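Local coordinates for protein probable N-acetyl-gamma-glutamyl-phosphate reductase, chloroplastic (Arabidopsis thaliana, PDB 1XYG) that probably catalyses the NADPH-dependent reduction of N-acetyl-gamma-glutamyl phosphate to its semialdehyde, the third step of arginine biosynthesis from glutamate in the chloroplast, at residues Lys15-Tyr27 / Leu36-Ala49. Residues are numbered along the deposited sequence; the frame is centred on the assembly and turned at random.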
loop_
_atom_site.group_PDB
_atom_site.type_symbol
_atom_site.label_atom_id
_atom_site.label_comp_id
_atom_site.label_asym_id
_atom_site.label_seq_id
_atom_site.Cartn_x
_atom_site.Cartn_y
_atom_site.Cartn_z
ATOM N N LYS A 15 -23.742 27.018 -17.472
ATOM C CA LYS A 15 -23.240 27.812 -16.315
ATOM C C LYS A 15 -22.673 29.137 -16.808
ATOM O O LYS A 15 -22.403 29.292 -17.992
ATOM C CB LYS A 15 -22.176 27.020 -15.560
ATOM C CG LYS A 15 -22.703 25.716 -14.986
ATOM C CD LYS A 15 -21.624 24.911 -14.280
ATOM C CE LYS A 15 -22.217 23.637 -13.687
ATOM N NZ LYS A 15 -21.273 22.912 -12.804
ATOM N N ASP A 16 -22.486 30.084 -15.897
ATOM C CA ASP A 16 -21.992 31.406 -16.261
ATOM C C ASP A 16 -20.615 31.459 -16.918
ATOM O O ASP A 16 -20.419 32.174 -17.905
ATOM C CB ASP A 16 -21.984 32.320 -15.036
ATOM C CG ASP A 16 -23.335 32.386 -14.348
ATOM O OD1 ASP A 16 -24.352 32.588 -15.049
ATOM O OD2 ASP A 16 -23.376 32.239 -13.105
ATOM N N ILE A 17 -19.659 30.713 -16.378
ATOM C CA ILE A 17 -18.308 30.743 -16.907
ATOM C C ILE A 17 -17.879 29.510 -17.676
ATOM O O ILE A 17 -18.044 28.382 -17.219
ATOM C CB ILE A 17 -17.296 30.978 -15.778
ATOM C CG1 ILE A 17 -17.574 32.323 -15.090
ATOM C CG2 ILE A 17 -15.881 30.921 -16.335
ATOM C CD1 ILE A 17 -17.357 33.541 -15.980
ATOM N N ARG A 18 -17.307 29.742 -18.853
ATOM C CA ARG A 18 -16.822 28.658 -19.701
ATOM C C ARG A 18 -15.327 28.499 -19.509
ATOM O O ARG A 18 -14.535 29.396 -19.798
ATOM C CB ARG A 18 -17.143 28.941 -21.160
ATOM C CG ARG A 18 -18.617 29.021 -21.407
ATOM C CD ARG A 18 -18.885 29.559 -22.776
ATOM N NE ARG A 18 -19.024 28.509 -23.778
ATOM C CZ ARG A 18 -19.218 28.753 -25.068
ATOM N NH1 ARG A 18 -19.281 30.007 -25.493
ATOM N NH2 ARG A 18 -19.374 27.753 -25.922
ATOM N N ILE A 19 -14.955 27.335 -19.009
ATOM C CA ILE A 19 -13.565 27.044 -18.720
ATOM C C ILE A 19 -12.827 26.245 -19.784
ATOM O O ILE A 19 -13.339 25.276 -20.341
ATOM C CB ILE A 19 -13.431 26.266 -17.398
ATOM C CG1 ILE A 19 -13.951 27.105 -16.232
ATOM C CG2 ILE A 19 -11.985 25.841 -17.198
ATOM C CD1 ILE A 19 -13.225 28.440 -16.048
ATOM N N GLY A 20 -11.603 26.667 -20.048
ATOM C CA GLY A 20 -10.763 25.970 -20.998
ATOM C C GLY A 20 -9.641 25.310 -20.212
ATOM O O GLY A 20 -9.030 25.939 -19.343
ATOM N N LEU A 21 -9.376 24.042 -20.496
ATOM C CA LEU A 21 -8.322 23.316 -19.799
ATOM C C LEU A 21 -7.244 22.875 -20.788
ATOM O O LEU A 21 -7.491 22.024 -21.637
ATOM C CB LEU A 21 -8.919 22.096 -19.080
ATOM C CG LEU A 21 -8.000 21.130 -18.311
ATOM C CD1 LEU A 21 -7.233 21.874 -17.230
ATOM C CD2 LEU A 21 -8.833 20.006 -17.700
ATOM N N LEU A 22 -6.057 23.467 -20.690
ATOM C CA LEU A 22 -4.952 23.112 -21.584
ATOM C C LEU A 22 -4.106 22.015 -20.948
ATOM O O LEU A 22 -3.417 22.258 -19.963
ATOM C CB LEU A 22 -4.056 24.321 -21.873
ATOM C CG LEU A 22 -4.449 25.382 -22.894
ATOM C CD1 LEU A 22 -5.634 26.176 -22.397
ATOM C CD2 LEU A 22 -3.267 26.296 -23.112
ATOM N N GLY A 23 -4.157 20.815 -21.517
ATOM C CA GLY A 23 -3.399 19.706 -20.970
ATOM C C GLY A 23 -4.262 18.972 -19.963
ATOM O O GLY A 23 -3.992 18.985 -18.761
ATOM N N ALA A 24 -5.300 18.311 -20.460
ATOM C CA ALA A 24 -6.235 17.598 -19.606
ATOM C C ALA A 24 -5.934 16.125 -19.359
ATOM O O ALA A 24 -6.597 15.503 -18.536
ATOM C CB ALA A 24 -7.647 17.743 -20.179
ATOM N N SER A 25 -4.942 15.560 -20.040
ATOM C CA SER A 25 -4.656 14.138 -19.860
ATOM C C SER A 25 -3.818 13.767 -18.629
ATOM O O SER A 25 -3.601 12.583 -18.357
ATOM C CB SER A 25 -4.002 13.571 -21.124
ATOM O OG SER A 25 -2.740 14.159 -21.353
ATOM N N GLY A 26 -3.355 14.763 -17.881
ATOM C CA GLY A 26 -2.556 14.479 -16.699
ATOM C C GLY A 26 -3.381 14.497 -15.425
ATOM O O GLY A 26 -4.573 14.813 -15.458
ATOM N N TYR A 27 -2.752 14.168 -14.298
ATOM C CA TYR A 27 -3.444 14.140 -13.012
ATOM C C TYR A 27 -3.975 15.497 -12.560
ATOM O O TYR A 27 -5.065 15.576 -11.980
ATOM C CB TYR A 27 -2.537 13.566 -11.907
ATOM C CG TYR A 27 -2.236 12.079 -12.030
ATOM C CD1 TYR A 27 -3.214 11.186 -12.471
ATOM C CD2 TYR A 27 -0.976 11.562 -11.688
ATOM C CE1 TYR A 27 -2.955 9.825 -12.576
ATOM C CE2 TYR A 27 -0.707 10.191 -11.787
ATOM C CZ TYR A 27 -1.706 9.334 -12.235
ATOM O OH TYR A 27 -1.475 7.989 -12.366
ATOM N N LEU A 36 -14.272 21.011 -10.713
ATOM C CA LEU A 36 -15.283 21.806 -11.400
ATOM C C LEU A 36 -16.625 21.099 -11.561
ATOM O O LEU A 36 -17.651 21.750 -11.752
ATOM C CB LEU A 36 -14.770 22.243 -12.777
ATOM C CG LEU A 36 -13.580 23.205 -12.742
ATOM C CD1 LEU A 36 -13.244 23.698 -14.146
ATOM C CD2 LEU A 36 -13.921 24.375 -11.838
ATOM N N ALA A 37 -16.615 19.772 -11.473
ATOM C CA ALA A 37 -17.835 18.985 -11.619
ATOM C C ALA A 37 -19.013 19.527 -10.811
ATOM O O ALA A 37 -20.132 19.614 -11.314
ATOM C CB ALA A 37 -17.574 17.527 -11.234
ATOM N N ASN A 38 -18.769 19.883 -9.556
ATOM C CA ASN A 38 -19.842 20.399 -8.723
ATOM C C ASN A 38 -19.703 21.886 -8.413
ATOM O O ASN A 38 -20.290 22.389 -7.453
ATOM C CB ASN A 38 -19.935 19.597 -7.426
ATOM C CG ASN A 38 -20.283 18.150 -7.668
ATOM O OD1 ASN A 38 -21.272 17.837 -8.333
ATOM N ND2 ASN A 38 -19.474 17.252 -7.125
ATOM N N HIS A 39 -18.916 22.585 -9.223
ATOM C CA HIS A 39 -18.736 24.018 -9.055
ATOM C C HIS A 39 -20.003 24.623 -9.660
ATOM O O HIS A 39 -20.328 24.384 -10.822
ATOM C CB HIS A 39 -17.497 24.486 -9.812
ATOM C CG HIS A 39 -17.132 25.914 -9.557
ATOM N ND1 HIS A 39 -17.920 26.969 -9.966
ATOM C CD2 HIS A 39 -16.050 26.462 -8.955
ATOM C CE1 HIS A 39 -17.338 28.106 -9.628
ATOM N NE2 HIS A 39 -16.202 27.825 -9.014
ATOM N N PRO A 40 -20.742 25.408 -8.872
ATOM C CA PRO A 40 -21.978 26.026 -9.346
ATOM C C PRO A 40 -21.891 27.011 -10.511
ATOM O O PRO A 40 -22.880 27.215 -11.211
ATOM C CB PRO A 40 -22.537 26.675 -8.080
ATOM C CG PRO A 40 -21.307 27.062 -7.352
ATOM C CD PRO A 40 -20.451 25.824 -7.491
ATOM N N HIS A 41 -20.727 27.604 -10.754
ATOM C CA HIS A 41 -20.641 28.595 -11.823
ATOM C C HIS A 41 -19.667 28.348 -12.956
ATOM O O HIS A 41 -19.829 28.903 -14.043
ATOM C CB HIS A 41 -20.371 29.962 -11.205
ATOM C CG HIS A 41 -21.361 30.317 -10.151
ATOM N ND1 HIS A 41 -22.702 30.471 -10.424
ATOM C CD2 HIS A 41 -21.231 30.434 -8.810
ATOM C CE1 HIS A 41 -23.357 30.663 -9.294
ATOM N NE2 HIS A 41 -22.488 30.644 -8.300
ATOM N N PHE A 42 -18.650 27.532 -12.712
ATOM C CA PHE A 42 -17.677 27.252 -13.753
ATOM C C PHE A 42 -17.987 25.929 -14.437
ATOM O O PHE A 42 -18.336 24.940 -13.789
ATOM C CB PHE A 42 -16.256 27.210 -13.180
ATOM C CG PHE A 42 -15.794 28.510 -12.567
ATOM C CD1 PHE A 42 -16.528 29.685 -12.734
ATOM C CD2 PHE A 42 -14.627 28.550 -11.799
ATOM C CE1 PHE A 42 -16.110 30.882 -12.141
ATOM C CE2 PHE A 42 -14.199 29.739 -11.201
ATOM C CZ PHE A 42 -14.941 30.908 -11.372
ATOM N N GLN A 43 -17.855 25.919 -15.758
ATOM C CA GLN A 43 -18.111 24.721 -16.540
ATOM C C GLN A 43 -17.039 24.522 -17.603
ATOM O O GLN A 43 -16.705 25.443 -18.349
ATOM C CB GLN A 43 -19.473 24.801 -17.223
ATOM C CG GLN A 43 -19.688 23.682 -18.226
ATOM C CD GLN A 43 -21.059 23.718 -18.865
ATOM O OE1 GLN A 43 -21.478 24.741 -19.414
ATOM N NE2 GLN A 43 -21.765 22.595 -18.805
ATOM N N VAL A 44 -16.497 23.312 -17.670
ATOM C CA VAL A 44 -15.472 23.003 -18.658
ATOM C C VAL A 44 -16.113 22.840 -20.037
ATOM O O VAL A 44 -16.955 21.966 -20.234
ATOM C CB VAL A 44 -14.736 21.694 -18.314
ATOM C CG1 VAL A 44 -13.680 21.402 -19.374
ATOM C CG2 VAL A 44 -14.093 21.799 -16.943
ATOM N N THR A 45 -15.708 23.676 -20.989
ATOM C CA THR A 45 -16.265 23.618 -22.337
ATOM C C THR A 45 -15.201 23.319 -23.391
ATOM O O THR A 45 -15.518 23.035 -24.545
ATOM C CB THR A 45 -16.974 24.944 -22.723
ATOM O OG1 THR A 45 -16.059 26.039 -22.580
ATOM C CG2 THR A 45 -18.200 25.174 -21.848
ATOM N N LEU A 46 -13.937 23.373 -22.992
ATOM C CA LEU A 46 -12.839 23.116 -23.917
ATOM C C LEU A 46 -11.665 22.401 -23.226
ATOM O O LEU A 46 -11.199 22.842 -22.177
ATOM C CB LEU A 46 -12.360 24.436 -24.515
ATOM C CG LEU A 46 -11.181 24.308 -25.474
ATOM C CD1 LEU A 46 -11.518 23.298 -26.563
ATOM C CD2 LEU A 46 -10.865 25.665 -26.068
ATOM N N MET A 47 -11.179 21.308 -23.817
ATOM C CA MET A 47 -10.074 20.545 -23.223
ATOM C C MET A 47 -8.993 20.094 -24.219
ATOM O O MET A 47 -9.302 19.544 -25.285
ATOM C CB MET A 47 -10.606 19.300 -22.500
ATOM C CG MET A 47 -11.540 19.566 -21.333
ATOM S SD MET A 47 -11.860 18.071 -20.345
ATOM C CE MET A 47 -12.653 16.974 -21.529
ATOM N N THR A 48 -7.732 20.298 -23.836
ATOM C CA THR A 48 -6.561 19.945 -24.650
ATOM C C THR A 48 -5.754 18.728 -24.151
ATOM O O THR A 48 -5.558 18.546 -22.948
ATOM C CB THR A 48 -5.563 21.119 -24.726
ATOM O OG1 THR A 48 -6.165 22.242 -25.372
ATOM C CG2 THR A 48 -4.362 20.718 -25.493
ATOM N N ALA A 49 -5.276 17.918 -25.096
ATOM C CA ALA A 49 -4.455 16.740 -24.808
ATOM C C ALA A 49 -3.439 16.584 -25.938
ATOM O O ALA A 49 -3.658 17.050 -27.056
ATOM C CB ALA A 49 -5.316 15.492 -24.705
HETATM O O HOH W 1 -18.855 22.082 -13.921
#
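Lys15 NZ is held at the foot of the strand pair by His39 O, 2.6 Å away, and by a water that it donates to. The same water gives its own hydrogens to Leu36 O and Phe42 O, tying the end of helix 27-37 to the next strand. An extended chain carries the ammonium there: beyond CG every Lys15 torsion is near 180°, and Lys15 CD passes 3.6 Å from Gln43 CB, the two side chains crossing at about a right angle. His41 ND1 makes a weak bond to Asp16 OD2, with ring and carboxylate planes 12° apart. Strands 17-22 and 42-47 run parallel, joined by helix 27-37 in the first beta-alpha-beta unit of the Rossmann-type NAD(P)-binding domain; 42-47 is one of the sheet's two outermost strands within the chain. A beta bulge shifts the register after Ile19, whose O accepts Thr45 N at 2.9 Å and, weakly, Leu46 N. Further along, Thr48 O receives Ala24 N at 2.5 Å and a weak bond from Gly23 N. On the face that carries Ile17 and Ile19, Phe42 CD1 lies 3.4 Å from Ile17 CB, and Phe42 CB meets Ile19 CG1. With CG beside the backbone N (chi1 -62°), the Phe42 ring brings one face over His39 CE1, while Tyr346 meets it edge-to-face. An alanine in place of Phe42 would probably open a gap beside Ile17 and leave one face of the His39 ring without the phenyl against it. Leu36 CD1 packs against Ile19 CG2, and Leu337 of helix 329-343 touches both Leu36 and Phe42.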